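Local coordinates for uncharacterized protein (Bombyx mori, PDB 5AZ1) that binds NADPH and, as a member of the aldo/keto reductase family, probably uses it to reduce carbonyl compounds, at residues 66-71 against 98-103; 193-198 against 219-224; 259-264 against 284-289. All coordinates share one frame; numbering follows the deposited sequence.

All three contacts are buried. Contacts 1 and 2 belong to one sheet, the parallel barrel. Each joins neighbouring strands of a beta-alpha-beta unit by a ladder of backbone bonds. Contact 3 pairs two helices through side chains, one backbone carbonyl and two waters; its centre is about 17 Å from the centre of the chain, farther than the others. All three touch NADPH at different places. Contact 1 meets the nicotinamide ribose, contact 2 the nicotinamide and a phosphate, contact 3 the adenine. Contacts 1 and 2 meet where Asp70 OD1 probably bonds Gln197 NE2, 2.9 Å away. Contact 1 reaches contact 3 through Tyr66 OH and Val284 O. Contacts 2 and 3 do not touch.

Contact 1 (66-71 against 98-103); sequences YRHIDT and DLFITT. With NDP (NADPH dihydro-nicotinamide-adenine-dinucleotide phosphate), chain J; ACT (acetate ion), chain G.
Phe100 N gives to Arg67 O, Ile69 N to Phe100 O, Thr102 N to Ile69 O, and Thr71 N to Thr102 O. These backbone hydrogen bonds join the two segments in parallel. They close a beta-alpha-beta unit of the TIM barrel, with helix 78-90 between.

His68, Phe100, Asp70 and Thr102 share one face. His68 holds CG anti to its backbone N (chi1 172°), which sets the ring alongside Phe100. The edge of Phe100 meets the face of His68 with planes at 55°, Phe100 CD1 lying 4.1 Å from His68 CD2. On the other face Ile69 CD1 and Ile101 CG1 meet loosely at 4.4 Å.

One water, in the plane of the His68 ring, bonds His68 NE2 at 2.8 Å, Asp70 OD1 at 2.7 Å and Thr102 OG1 at 2.7 Å. His68 ND1 bonds Pro18 O, engaging both ring nitrogens.

Before the strands begin, Arg67 CD packs on Asp98 O at 3.4 Å, and Arg67 NE and NH2 hydrogen-bond an acetate ion, probably from the crystallisation liquor.

Asp70 OD2 holds the ribose hydroxyl O2D of NADPH at 2.8 Å and Lys104 NZ. With OD1 on the water and Gln197 NE2, the carboxylate is probably fixed in rotation.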
# COMPACT_ATOMS: atom_id res chain seq x y z
N TYR A 66 -11.89 9.23 7.11
CA TYR A 66 -10.62 8.77 6.58
C TYR A 66 -9.62 9.95 6.55
O TYR A 66 -9.95 11.11 6.15
CB TYR A 66 -10.74 8.26 5.18
CG TYR A 66 -11.30 6.86 4.95
CD1 TYR A 66 -12.62 6.52 5.28
CD2 TYR A 66 -10.53 5.89 4.33
CE1 TYR A 66 -13.14 5.26 4.94
CE2 TYR A 66 -11.03 4.64 4.04
CZ TYR A 66 -12.33 4.32 4.34
OH TYR A 66 -12.81 3.02 4.00
N ARG A 67 -8.41 9.65 6.99
CA ARG A 67 -7.29 10.55 6.93
C ARG A 67 -6.05 10.06 6.14
O ARG A 67 -5.19 10.88 5.77
CB ARG A 67 -6.90 10.86 8.34
CG ARG A 67 -8.02 11.48 9.17
CD ARG A 67 -8.34 12.91 8.73
NE ARG A 67 -9.45 13.48 9.46
CZ ARG A 67 -10.73 13.46 9.06
NH1 ARG A 67 -11.14 12.91 7.92
NH2 ARG A 67 -11.62 14.01 9.84
N HIS A 68 -5.97 8.76 5.86
CA HIS A 68 -4.76 8.17 5.29
C HIS A 68 -5.06 7.93 3.83
O HIS A 68 -6.02 7.27 3.48
CB HIS A 68 -4.42 6.87 6.07
CG HIS A 68 -3.32 6.02 5.50
ND1 HIS A 68 -2.82 4.93 6.19
CD2 HIS A 68 -2.61 6.08 4.34
CE1 HIS A 68 -1.90 4.33 5.46
NE2 HIS A 68 -1.72 5.03 4.36
N ILE A 69 -4.20 8.45 2.98
CA ILE A 69 -4.32 8.30 1.55
C ILE A 69 -3.05 7.74 0.94
O ILE A 69 -1.99 8.30 1.11
CB ILE A 69 -4.57 9.70 0.90
CG1 ILE A 69 -5.84 10.32 1.43
CG2 ILE A 69 -4.60 9.60 -0.62
CD1 ILE A 69 -5.93 11.81 1.13
N ASP A 70 -3.14 6.68 0.16
CA ASP A 70 -1.91 6.03 -0.32
C ASP A 70 -1.86 6.33 -1.76
O ASP A 70 -2.82 6.00 -2.48
CB ASP A 70 -2.02 4.50 -0.17
CG ASP A 70 -0.79 3.81 -0.64
OD1 ASP A 70 0.21 3.82 0.11
OD2 ASP A 70 -0.82 3.26 -1.76
N THR A 71 -0.77 6.95 -2.23
CA THR A 71 -0.68 7.13 -3.66
C THR A 71 0.75 6.97 -4.12
O THR A 71 1.58 6.55 -3.35
CB THR A 71 -1.29 8.50 -4.11
OG1 THR A 71 -1.57 8.47 -5.51
CG2 THR A 71 -0.40 9.65 -3.82
N ASP A 98 -3.96 16.86 9.90
CA ASP A 98 -4.79 15.72 10.24
C ASP A 98 -4.60 14.58 9.26
O ASP A 98 -5.09 13.50 9.51
CB ASP A 98 -6.28 16.09 10.23
CG ASP A 98 -6.59 17.26 11.18
OD1 ASP A 98 -6.05 17.31 12.32
OD2 ASP A 98 -7.37 18.11 10.76
N LEU A 99 -4.03 14.87 8.09
CA LEU A 99 -4.00 13.88 7.02
C LEU A 99 -2.65 13.13 7.03
O LEU A 99 -1.65 13.71 7.40
CB LEU A 99 -4.15 14.54 5.65
CG LEU A 99 -5.50 15.18 5.43
CD1 LEU A 99 -5.47 16.03 4.14
CD2 LEU A 99 -6.57 14.12 5.34
N PHE A 100 -2.67 11.86 6.63
CA PHE A 100 -1.47 11.06 6.44
C PHE A 100 -1.42 10.72 4.97
O PHE A 100 -2.23 9.92 4.49
CB PHE A 100 -1.53 9.75 7.25
CG PHE A 100 -0.19 9.04 7.33
CD1 PHE A 100 0.29 8.27 6.24
CD2 PHE A 100 0.59 9.18 8.44
CE1 PHE A 100 1.51 7.63 6.31
CE2 PHE A 100 1.85 8.59 8.54
CZ PHE A 100 2.33 7.81 7.48
N ILE A 101 -0.47 11.31 4.24
CA ILE A 101 -0.36 11.11 2.79
C ILE A 101 0.92 10.47 2.40
O ILE A 101 2.00 10.95 2.75
CB ILE A 101 -0.48 12.48 2.05
CG1 ILE A 101 -1.88 13.06 2.31
CG2 ILE A 101 -0.28 12.28 0.55
CD1 ILE A 101 -1.94 14.54 2.00
N THR A 102 0.79 9.38 1.65
CA THR A 102 1.94 8.61 1.20
C THR A 102 2.13 8.72 -0.30
O THR A 102 1.16 8.58 -1.03
CB THR A 102 1.70 7.12 1.50
OG1 THR A 102 1.60 6.92 2.90
CG2 THR A 102 2.85 6.28 0.94
N THR A 103 3.36 8.87 -0.77
CA THR A 103 3.63 8.64 -2.17
C THR A 103 4.91 7.76 -2.30
O THR A 103 5.42 7.26 -1.32
CB THR A 103 3.71 9.94 -2.97
OG1 THR A 103 3.81 9.65 -4.36
CG2 THR A 103 4.89 10.76 -2.60
PA NDP J . -7.88 -4.33 -3.29
O1A NDP J . -7.59 -5.66 -2.60
O2A NDP J . -8.05 -3.06 -2.52
O5B NDP J . -9.32 -4.57 -4.04
C5B NDP J . -9.82 -3.69 -5.03
C4B NDP J . -11.18 -4.18 -5.51
O4B NDP J . -12.05 -4.49 -4.41
C3B NDP J . -11.90 -3.12 -6.38
O3B NDP J . -12.17 -3.68 -7.66
C2B NDP J . -13.15 -2.74 -5.57
O2B NDP J . -14.30 -2.41 -6.35
C1B NDP J . -13.35 -3.94 -4.66
N9A NDP J . -13.87 -3.62 -3.34
C8A NDP J . -13.35 -2.73 -2.46
N7A NDP J . -14.05 -2.73 -1.31
C5A NDP J . -15.00 -3.66 -1.44
C6A NDP J . -16.08 -4.16 -0.58
N6A NDP J . -16.19 -3.61 0.66
N1A NDP J . -16.89 -5.14 -1.11
C2A NDP J . -16.73 -5.65 -2.36
N3A NDP J . -15.76 -5.25 -3.19
C4A NDP J . -14.89 -4.27 -2.78
O3 NDP J . -6.89 -4.20 -4.54
PN NDP J . -5.76 -3.09 -4.79
O1N NDP J . -4.54 -3.86 -5.18
O2N NDP J . -6.30 -2.00 -5.70
O5D NDP J . -5.67 -2.40 -3.31
C5D NDP J . -4.50 -1.84 -2.87
C4D NDP J . -4.16 -0.37 -3.03
O4D NDP J . -2.82 -0.47 -2.50
C3D NDP J . -3.95 0.37 -4.35
O3D NDP J . -4.99 1.28 -4.61
C2D NDP J . -2.66 1.13 -4.08
O2D NDP J . -2.96 2.29 -3.27
C1D NDP J . -1.82 0.09 -3.34
N1N NDP J . -1.00 -0.95 -4.13
C2N NDP J . 0.35 -0.92 -3.94
C3N NDP J . 1.26 -1.77 -4.60
C7N NDP J . 2.75 -1.67 -4.32
O7N NDP J . 3.49 -2.23 -5.13
N7N NDP J . 3.24 -0.97 -3.24
C4N NDP J . 0.75 -2.77 -5.64
C5N NDP J . -0.72 -2.75 -5.75
C6N NDP J . -1.51 -1.88 -5.01
P2B NDP J . -14.72 -0.89 -6.75
O1X NDP J . -13.44 -0.04 -6.93
O2X NDP J . -15.29 -1.12 -8.12
O3X NDP J . -15.56 -0.52 -5.56
C ACT G . -9.42 15.13 12.65
O ACT G . -8.66 14.24 12.18
OXT ACT G . -10.40 15.55 12.01
CH3 ACT G . -9.17 15.75 13.99
O HOH W 1 0.47 4.43 2.73

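Contact 2 (193-198 against 219-224); sequences PAVNQI and VVVAYS. With NDP (NADPH dihydro-nicotinamide-adenine-dinucleotide phosphate), chain J.
Two torsions set the key groups of strands 195-198 and 219-223. Gln197 has CG anti to the backbone N (chi1 -176°) and an extended chain, which carries its amide away from the sheet, on the face of Val195 and Val221, to the carboxamide of the cofactor. In Tyr223, chi1 of 73° puts CG between the backbone N and the carbonyl carbon, and the ring lies against the nicotinamide.

The nicotinamide stacks on one face of Tyr223, with C3N over the ring centre and 3.3 Å above its plane. The backbone carbon of Ile198 lies over the opposite face. Tyr223 OH bonds Asn176. The carboxamide nitrogen N7N gives a nearly straight bond to Gln197 OE1 (3.1 Å, 166°). Gln197 NE2 bonds Asp70. Beyond the strand, Ser224 OG gives a 2.7 Å bond to the phosphate oxygen O1N of NADPH.

Five backbone hydrogen bonds join the parallel strands, from Val219 N with Ala194 O to Tyr223 N with Ile198 O at 3.0 Å. The unit is a beta-alpha-beta crossover of the TIM barrel, with helix 207-215 between the strands.

Val221 CG1 packs against Gln197 NE2 at 3.8 Å. On the other face Ile198 CD1 meets Val220 CG1 at 3.9 Å, next to helix 207-215.

Stacking of the nicotinamide on a tyrosine is a feature of aldo/keto reductases. The stack and the amide bond would together limit the tilt of the nicotinamide. The bond to Gln197 OE1 probably restricts rotation of the carboxamide, alongside other cofactor bonds such as that of Ser175.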
# COMPACT_ATOMS: atom_id res chain seq x y z
N PRO A 193 13.62 2.05 7.90
CA PRO A 193 12.33 2.21 7.32
C PRO A 193 11.23 2.17 8.38
O PRO A 193 11.32 1.44 9.34
CB PRO A 193 12.23 1.04 6.35
CG PRO A 193 13.07 -0.04 7.02
CD PRO A 193 14.22 0.75 7.57
N ALA A 194 10.21 3.01 8.17
CA ALA A 194 9.07 3.08 9.02
C ALA A 194 8.08 2.00 8.69
O ALA A 194 7.40 1.55 9.57
CB ALA A 194 8.41 4.46 8.88
N VAL A 195 7.93 1.66 7.40
CA VAL A 195 7.00 0.67 6.98
C VAL A 195 7.62 -0.19 5.89
O VAL A 195 8.56 0.21 5.23
CB VAL A 195 5.63 1.25 6.45
CG1 VAL A 195 5.05 2.40 7.26
CG2 VAL A 195 5.72 1.66 5.03
N ASN A 196 7.03 -1.36 5.72
CA ASN A 196 7.23 -2.20 4.57
C ASN A 196 5.84 -2.44 4.08
O ASN A 196 5.04 -3.12 4.77
CB ASN A 196 7.88 -3.55 4.91
CG ASN A 196 8.25 -4.37 3.67
OD1 ASN A 196 8.30 -3.86 2.55
ND2 ASN A 196 8.54 -5.65 3.88
N GLN A 197 5.54 -1.87 2.90
CA GLN A 197 4.27 -2.07 2.25
C GLN A 197 4.34 -3.23 1.29
O GLN A 197 5.12 -3.21 0.33
CB GLN A 197 3.75 -0.78 1.55
CG GLN A 197 2.38 -0.94 0.94
CD GLN A 197 1.85 0.32 0.19
OE1 GLN A 197 1.57 0.23 -0.95
NE2 GLN A 197 1.66 1.44 0.88
N ILE A 198 3.47 -4.22 1.49
CA ILE A 198 3.54 -5.50 0.74
C ILE A 198 2.18 -6.07 0.62
O ILE A 198 1.28 -5.69 1.37
CB ILE A 198 4.35 -6.57 1.52
CG1 ILE A 198 3.85 -6.66 2.99
CG2 ILE A 198 5.82 -6.25 1.49
CD1 ILE A 198 4.52 -7.71 3.83
N VAL A 219 6.32 -1.15 10.75
CA VAL A 219 4.93 -1.39 10.51
C VAL A 219 4.68 -1.96 9.12
O VAL A 219 5.26 -1.51 8.13
CB VAL A 219 4.14 -0.13 10.72
CG1 VAL A 219 2.69 -0.30 10.24
CG2 VAL A 219 4.14 0.21 12.20
N VAL A 220 3.79 -2.95 9.06
CA VAL A 220 3.40 -3.59 7.85
C VAL A 220 2.10 -2.95 7.31
O VAL A 220 1.11 -2.76 8.05
CB VAL A 220 3.24 -5.10 8.05
CG1 VAL A 220 2.77 -5.79 6.80
CG2 VAL A 220 4.56 -5.72 8.44
N VAL A 221 2.12 -2.61 6.02
CA VAL A 221 0.96 -2.02 5.38
C VAL A 221 0.59 -2.95 4.24
O VAL A 221 1.42 -3.21 3.39
CB VAL A 221 1.27 -0.60 4.87
CG1 VAL A 221 0.12 -0.08 3.96
CG2 VAL A 221 1.54 0.34 6.03
N ALA A 222 -0.65 -3.44 4.25
CA ALA A 222 -1.10 -4.44 3.31
C ALA A 222 -1.73 -3.79 2.11
O ALA A 222 -2.76 -3.14 2.28
CB ALA A 222 -2.15 -5.34 3.97
N TYR A 223 -1.14 -3.95 0.93
CA TYR A 223 -1.88 -3.73 -0.29
C TYR A 223 -2.53 -4.99 -0.80
O TYR A 223 -2.15 -6.06 -0.39
CB TYR A 223 -1.01 -3.13 -1.36
CG TYR A 223 0.06 -3.94 -2.07
CD1 TYR A 223 -0.27 -4.87 -3.08
CD2 TYR A 223 1.40 -3.69 -1.87
CE1 TYR A 223 0.70 -5.54 -3.78
CE2 TYR A 223 2.37 -4.35 -2.57
CZ TYR A 223 2.04 -5.27 -3.54
OH TYR A 223 3.03 -5.89 -4.30
N SER A 224 -3.45 -4.84 -1.77
CA SER A 224 -4.34 -5.94 -2.23
C SER A 224 -4.84 -6.79 -1.07
O SER A 224 -4.76 -8.01 -1.09
CB SER A 224 -3.67 -6.84 -3.25
OG SER A 224 -3.17 -6.09 -4.40
PA NDP J . -7.88 -4.33 -3.29
O1A NDP J . -7.59 -5.66 -2.60
O2A NDP J . -8.05 -3.06 -2.52
O5B NDP J . -9.32 -4.57 -4.04
C5B NDP J . -9.82 -3.69 -5.03
C4B NDP J . -11.18 -4.18 -5.51
O4B NDP J . -12.05 -4.49 -4.41
C3B NDP J . -11.90 -3.12 -6.38
O3B NDP J . -12.17 -3.68 -7.66
C2B NDP J . -13.15 -2.74 -5.57
O2B NDP J . -14.30 -2.41 -6.35
C1B NDP J . -13.35 -3.94 -4.66
N9A NDP J . -13.87 -3.62 -3.34
C8A NDP J . -13.35 -2.73 -2.46
N7A NDP J . -14.05 -2.73 -1.31
C5A NDP J . -15.00 -3.66 -1.44
C6A NDP J . -16.08 -4.16 -0.58
N6A NDP J . -16.19 -3.61 0.66
N1A NDP J . -16.89 -5.14 -1.11
C2A NDP J . -16.73 -5.65 -2.36
N3A NDP J . -15.76 -5.25 -3.19
C4A NDP J . -14.89 -4.27 -2.78
O3 NDP J . -6.89 -4.20 -4.54
PN NDP J . -5.76 -3.09 -4.79
O1N NDP J . -4.54 -3.86 -5.18
O2N NDP J . -6.30 -2.00 -5.70
O5D NDP J . -5.67 -2.40 -3.31
C5D NDP J . -4.50 -1.84 -2.87
C4D NDP J . -4.16 -0.37 -3.03
O4D NDP J . -2.82 -0.47 -2.50
C3D NDP J . -3.95 0.37 -4.35
O3D NDP J . -4.99 1.28 -4.61
C2D NDP J . -2.66 1.13 -4.08
O2D NDP J . -2.96 2.29 -3.27
C1D NDP J . -1.82 0.09 -3.34
N1N NDP J . -1.00 -0.95 -4.13
C2N NDP J . 0.35 -0.92 -3.94
C3N NDP J . 1.26 -1.77 -4.60
C7N NDP J . 2.75 -1.67 -4.32
O7N NDP J . 3.49 -2.23 -5.13
N7N NDP J . 3.24 -0.97 -3.24
C4N NDP J . 0.75 -2.77 -5.64
C5N NDP J . -0.72 -2.75 -5.75
C6N NDP J . -1.51 -1.88 -5.01
P2B NDP J . -14.72 -0.89 -6.75
O1X NDP J . -13.44 -0.04 -6.93
O2X NDP J . -15.29 -1.12 -8.12
O3X NDP J . -15.56 -0.52 -5.56

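Contact 3 (259-264 against 284-289); sequences VTQVNL and VLENAS. With NDP (NADPH dihydro-nicotinamide-adenine-dinucleotide phosphate), chain J.
Glu286 O is gripped by two donors from opposite faces of its carbonyl plane. Gln261 NE2 reaches it across the contact at 3.1 Å, and Ser289 N from within its own segment. The bond from Gln261 is straight at the hydrogen (167°), and Glu286 O lies close to the Gln261 amide plane. The donor nevertheless stands above the plane of the carbonyl. The side chain of Gln261 is extended beyond CG and passes beside Glu286 CG, which is 3.6 Å from Gln261 NE2. The other end of the amide, OE1, bonds Thr258 N.

A water ties Thr260 to Asn287. It is 2.6 Å from Thr260 OG1 and donates to Asn287 OD1. A second water accepts from Thr260 N and makes a weak bond to Glu286 OE2. That carboxylate oxygen also bonds Thr258 OG1.

Helices 259-269 and 281-287 belong to the last part of the aldo/keto reductase barrel, where they embrace the adenine of NADPH. In Asn287, chi1 of -59° places CG beside the residue's own backbone N. Both ends of the amide then read the base: OD1 accepts from N6A at 2.8 Å, and ND2 gives to N7A at 3.2 Å with an angle of 171°. From the other helix the methyl CG2 of Thr260 packs against the adenine, 3.6 Å from N1A.

Between the helices, Leu264 adds apolar packing. Its CD1 touches Asn287 CB at 3.7 Å, crossing that side chain at a slant, and Leu264 also rests on Ile290.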
# COMPACT_ATOMS: atom_id res chain seq x y z
N VAL A 259 -18.30 -10.04 4.80
CA VAL A 259 -17.19 -10.91 4.54
C VAL A 259 -15.94 -10.07 4.32
O VAL A 259 -14.88 -10.40 4.84
CB VAL A 259 -17.49 -11.84 3.35
CG1 VAL A 259 -16.25 -12.53 2.83
CG2 VAL A 259 -18.51 -12.90 3.77
N THR A 260 -16.06 -9.00 3.56
CA THR A 260 -14.98 -8.06 3.39
C THR A 260 -14.60 -7.44 4.73
O THR A 260 -13.43 -7.25 5.02
CB THR A 260 -15.28 -6.96 2.34
OG1 THR A 260 -16.51 -6.36 2.64
CG2 THR A 260 -15.32 -7.55 1.00
N GLN A 261 -15.57 -7.18 5.57
CA GLN A 261 -15.24 -6.60 6.86
C GLN A 261 -14.47 -7.55 7.80
O GLN A 261 -13.67 -7.12 8.67
CB GLN A 261 -16.49 -6.15 7.60
CG GLN A 261 -17.10 -4.86 7.09
CD GLN A 261 -18.44 -4.50 7.76
OE1 GLN A 261 -19.11 -5.36 8.32
NE2 GLN A 261 -18.81 -3.23 7.72
N VAL A 262 -14.79 -8.83 7.67
CA VAL A 262 -14.08 -9.84 8.39
C VAL A 262 -12.63 -9.86 7.93
O VAL A 262 -11.77 -9.87 8.75
CB VAL A 262 -14.71 -11.23 8.21
CG1 VAL A 262 -13.77 -12.32 8.74
CG2 VAL A 262 -16.03 -11.29 9.00
N ASN A 263 -12.43 -9.91 6.62
CA ASN A 263 -11.12 -9.81 5.99
C ASN A 263 -10.29 -8.62 6.52
O ASN A 263 -9.20 -8.82 7.04
CB ASN A 263 -11.26 -9.79 4.46
CG ASN A 263 -9.93 -9.95 3.73
OD1 ASN A 263 -8.88 -9.62 4.23
ND2 ASN A 263 -9.98 -10.44 2.52
N LEU A 264 -10.83 -7.40 6.50
CA LEU A 264 -10.05 -6.23 6.96
C LEU A 264 -9.80 -6.25 8.46
O LEU A 264 -8.71 -5.87 8.95
CB LEU A 264 -10.72 -4.92 6.54
CG LEU A 264 -10.83 -4.70 5.05
CD1 LEU A 264 -11.40 -3.31 4.72
CD2 LEU A 264 -9.51 -4.87 4.35
N VAL A 284 -16.55 2.38 0.80
CA VAL A 284 -15.76 3.28 1.63
C VAL A 284 -16.25 3.21 3.04
O VAL A 284 -15.44 3.06 3.97
CB VAL A 284 -15.77 4.74 1.12
CG1 VAL A 284 -15.07 5.68 2.06
CG2 VAL A 284 -15.08 4.81 -0.23
N LEU A 285 -17.55 3.32 3.21
CA LEU A 285 -18.15 3.33 4.58
C LEU A 285 -18.03 1.95 5.29
O LEU A 285 -17.67 1.85 6.49
CB LEU A 285 -19.63 3.71 4.46
CG LEU A 285 -20.44 3.72 5.75
CD1 LEU A 285 -19.79 4.59 6.82
CD2 LEU A 285 -21.87 4.14 5.44
N GLU A 286 -18.38 0.93 4.53
CA GLU A 286 -18.34 -0.49 4.98
C GLU A 286 -16.90 -0.88 5.43
O GLU A 286 -16.68 -1.25 6.60
CB GLU A 286 -18.85 -1.40 3.84
CG GLU A 286 -19.00 -2.89 4.17
CD GLU A 286 -19.16 -3.78 2.94
OE1 GLU A 286 -19.53 -3.29 1.86
OE2 GLU A 286 -18.91 -4.99 3.03
N ASN A 287 -15.93 -0.69 4.52
CA ASN A 287 -14.48 -0.91 4.84
C ASN A 287 -13.99 -0.25 6.10
O ASN A 287 -13.11 -0.80 6.76
CB ASN A 287 -13.58 -0.53 3.67
CG ASN A 287 -13.90 -1.32 2.45
OD1 ASN A 287 -14.63 -2.30 2.54
ND2 ASN A 287 -13.42 -0.89 1.28
N ALA A 288 -14.59 0.85 6.53
CA ALA A 288 -14.15 1.51 7.76
C ALA A 288 -14.81 1.05 9.04
O ALA A 288 -14.38 1.46 10.14
CB ALA A 288 -14.28 3.01 7.64
N SER A 289 -15.81 0.19 8.92
CA SER A 289 -16.60 -0.22 10.10
C SER A 289 -16.11 -1.61 10.57
O SER A 289 -16.86 -2.60 10.54
CB SER A 289 -18.10 -0.19 9.75
OG SER A 289 -18.42 1.04 9.04
PA NDP J . -7.88 -4.33 -3.29
O1A NDP J . -7.59 -5.66 -2.60
O2A NDP J . -8.05 -3.06 -2.52
O5B NDP J . -9.32 -4.57 -4.04
C5B NDP J . -9.82 -3.69 -5.03
C4B NDP J . -11.18 -4.18 -5.51
O4B NDP J . -12.05 -4.49 -4.41
C3B NDP J . -11.90 -3.12 -6.38
O3B NDP J . -12.17 -3.68 -7.66
C2B NDP J . -13.15 -2.74 -5.57
O2B NDP J . -14.30 -2.41 -6.35
C1B NDP J . -13.35 -3.94 -4.66
N9A NDP J . -13.87 -3.62 -3.34
C8A NDP J . -13.35 -2.73 -2.46
N7A NDP J . -14.05 -2.73 -1.31
C5A NDP J . -15.00 -3.66 -1.44
C6A NDP J . -16.08 -4.16 -0.58
N6A NDP J . -16.19 -3.61 0.66
N1A NDP J . -16.89 -5.14 -1.11
C2A NDP J . -16.73 -5.65 -2.36
N3A NDP J . -15.76 -5.25 -3.19
C4A NDP J . -14.89 -4.27 -2.78
O3 NDP J . -6.89 -4.20 -4.54
PN NDP J . -5.76 -3.09 -4.79
O1N NDP J . -4.54 -3.86 -5.18
O2N NDP J . -6.30 -2.00 -5.70
O5D NDP J . -5.67 -2.40 -3.31
C5D NDP J . -4.50 -1.84 -2.87
C4D NDP J . -4.16 -0.37 -3.03
O4D NDP J . -2.82 -0.47 -2.50
C3D NDP J . -3.95 0.37 -4.35
O3D NDP J . -4.99 1.28 -4.61
C2D NDP J . -2.66 1.13 -4.08
O2D NDP J . -2.96 2.29 -3.27
C1D NDP J . -1.82 0.09 -3.34
N1N NDP J . -1.00 -0.95 -4.13
C2N NDP J . 0.35 -0.92 -3.94
C3N NDP J . 1.26 -1.77 -4.60
C7N NDP J . 2.75 -1.67 -4.32
O7N NDP J . 3.49 -2.23 -5.13
N7N NDP J . 3.24 -0.97 -3.24
C4N NDP J . 0.75 -2.77 -5.64
C5N NDP J . -0.72 -2.75 -5.75
C6N NDP J . -1.51 -1.88 -5.01
P2B NDP J . -14.72 -0.89 -6.75
O1X NDP J . -13.44 -0.04 -6.93
O2X NDP J . -15.29 -1.12 -8.12
O3X NDP J . -15.56 -0.52 -5.56
O HOH W 2 -15.85 -4.38 4.16
O HOH W 3 -18.63 -8.29 2.05